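Hypothetical protein SA0798 (Staphylococcus aureus subsp. aureus N315, PDB 1XG8) is of unknown function but belongs to the DUF1462 family of the thioredoxin clan, consistent with a thioredoxin-like fold. Local coordinates at residues A[81-86]-A[98-103]. Residues are numbered along the deposited sequence; the frame is centred on the assembly and turned at random.
Sequences PLITMN and KQITRF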
# COMPACT_ATOMS: atom_id res chain seq x y z
N PRO A 81 4.78 4.85 -5.42
CA PRO A 81 4.31 3.75 -4.56
C PRO A 81 2.86 3.32 -4.76
O PRO A 81 1.99 4.15 -5.01
CB PRO A 81 4.55 4.29 -3.15
CG PRO A 81 4.38 5.78 -3.33
CD PRO A 81 5.17 6.02 -4.60
N LEU A 82 2.63 2.02 -4.66
CA LEU A 82 1.29 1.47 -4.76
C LEU A 82 1.05 0.77 -3.42
O LEU A 82 1.89 -0.01 -2.97
CB LEU A 82 1.17 0.45 -5.90
CG LEU A 82 -0.14 -0.35 -5.96
CD1 LEU A 82 -1.30 0.53 -6.38
CD2 LEU A 82 0.02 -1.48 -6.97
N ILE A 83 -0.07 1.08 -2.78
CA ILE A 83 -0.40 0.48 -1.51
C ILE A 83 -1.57 -0.48 -1.66
O ILE A 83 -2.56 -0.14 -2.32
CB ILE A 83 -0.81 1.54 -0.45
CG1 ILE A 83 0.32 2.55 -0.25
CG2 ILE A 83 -1.15 0.86 0.87
CD1 ILE A 83 0.15 3.46 0.95
N THR A 84 -1.44 -1.67 -1.09
CA THR A 84 -2.55 -2.63 -1.13
C THR A 84 -2.66 -3.24 0.26
O THR A 84 -1.66 -3.38 0.96
CB THR A 84 -2.35 -3.80 -2.14
OG1 THR A 84 -1.21 -4.57 -1.77
CG2 THR A 84 -2.18 -3.27 -3.56
N MET A 85 -3.88 -3.55 0.67
CA MET A 85 -4.12 -4.17 1.98
C MET A 85 -4.96 -5.40 1.75
O MET A 85 -6.11 -5.31 1.30
CB MET A 85 -4.83 -3.22 2.94
CG MET A 85 -5.11 -3.87 4.30
SD MET A 85 -5.82 -2.75 5.52
CE MET A 85 -7.49 -2.62 4.93
N ASN A 86 -4.38 -6.56 2.05
CA ASN A 86 -5.06 -7.83 1.85
C ASN A 86 -5.33 -8.01 0.35
O ASN A 86 -6.37 -8.52 -0.05
CB ASN A 86 -6.35 -7.87 2.66
CG ASN A 86 -6.09 -7.96 4.16
OD1 ASN A 86 -6.89 -7.50 4.98
ND2 ASN A 86 -4.96 -8.57 4.53
N LYS A 98 -5.99 10.43 4.09
CA LYS A 98 -7.41 10.12 4.15
C LYS A 98 -7.76 8.88 3.33
O LYS A 98 -8.66 8.13 3.71
CB LYS A 98 -8.25 11.30 3.66
CG LYS A 98 -8.27 12.47 4.62
CD LYS A 98 -8.89 12.09 5.97
CE LYS A 98 -8.75 13.21 6.99
NZ LYS A 98 -9.36 14.48 6.51
N GLN A 99 -7.06 8.67 2.22
CA GLN A 99 -7.30 7.50 1.38
C GLN A 99 -7.02 6.23 2.19
O GLN A 99 -7.76 5.25 2.11
CB GLN A 99 -6.37 7.49 0.17
CG GLN A 99 -6.49 8.67 -0.73
CD GLN A 99 -5.75 8.43 -2.03
OE1 GLN A 99 -6.14 7.57 -2.82
NE2 GLN A 99 -4.67 9.18 -2.25
N ILE A 100 -5.93 6.27 2.96
CA ILE A 100 -5.56 5.14 3.79
C ILE A 100 -6.57 4.97 4.92
O ILE A 100 -7.06 3.86 5.15
CB ILE A 100 -4.17 5.32 4.43
CG1 ILE A 100 -3.14 5.71 3.36
CG2 ILE A 100 -3.77 4.04 5.14
CD1 ILE A 100 -3.07 4.76 2.23
N THR A 101 -6.89 6.05 5.63
CA THR A 101 -7.81 5.94 6.75
C THR A 101 -9.25 5.63 6.35
O THR A 101 -9.91 4.79 6.96
CB THR A 101 -7.79 7.22 7.63
OG1 THR A 101 -8.10 8.37 6.84
CG2 THR A 101 -6.41 7.39 8.27
N ARG A 102 -9.75 6.30 5.32
CA ARG A 102 -11.11 6.05 4.90
C ARG A 102 -11.30 4.63 4.39
O ARG A 102 -12.38 4.07 4.50
CB ARG A 102 -11.53 7.07 3.84
CG ARG A 102 -11.72 8.46 4.41
CD ARG A 102 -12.15 9.46 3.36
NE ARG A 102 -12.30 10.79 3.95
CZ ARG A 102 -12.70 11.87 3.28
NH1 ARG A 102 -12.98 11.80 1.99
NH2 ARG A 102 -12.82 13.04 3.91
N PHE A 103 -10.24 4.04 3.84
CA PHE A 103 -10.32 2.67 3.34
C PHE A 103 -10.50 1.71 4.53
O PHE A 103 -11.32 0.80 4.48
CB PHE A 103 -9.05 2.30 2.57
CG PHE A 103 -9.07 0.91 1.98
CD1 PHE A 103 -9.66 0.68 0.74
CD2 PHE A 103 -8.52 -0.17 2.68
CE1 PHE A 103 -9.70 -0.61 0.20
CE2 PHE A 103 -8.56 -1.47 2.14
CZ PHE A 103 -9.15 -1.69 0.89
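Phe103 and Met85 make the larger half of this contact, a methyl group set against the rim of a phenyl ring. The Met85 CE methyl stands 3.2 Å from Phe103 CE2 and 3.5 Å from Phe103 CD2, lying in the plane of the ring at its edge rather than over a face. The spacing is shorter than usual for two carbons, so its exact value is doubtful, though the edge-on placement is clear. Met85 is extended through its first two torsions and bends only at the last, chi3 75°, and this final turn swings CE round to the ring.

One turn earlier on the helix, Ile100 meets Ile83. Here the touch is methyl to methyl, with Ile83 CD1 3.7 Å from Ile100 CD1, and the two side chains cross at about a right angle. Ile100 does not leave the helix facing the strand; its CG1 branch, bent at chi2 -55°, brings CD1 across. All four residues meet through carbon atoms alone, and the two pairs follow the alternation of the strand: Ile83 and Met85 point to the helix while Thr84 points away.

The contact packs helix 97-110 against strand 82-85, an inner strand of the mixed four-stranded sheet, just after the chain has turned back through edge strand 88-92. Such an antiparallel hairpin followed by a helix is consistent with the C-terminal half of a thioredoxin-like fold, and the cis peptide before Pro81 probably corresponds to the cis-proline of thioredoxins. Phe103 also rests on Val90 and Glu88 of the edge strand. Ile83 additionally touches Ile31 and Leu35 of helix 28-42, joining both helices to the sheet.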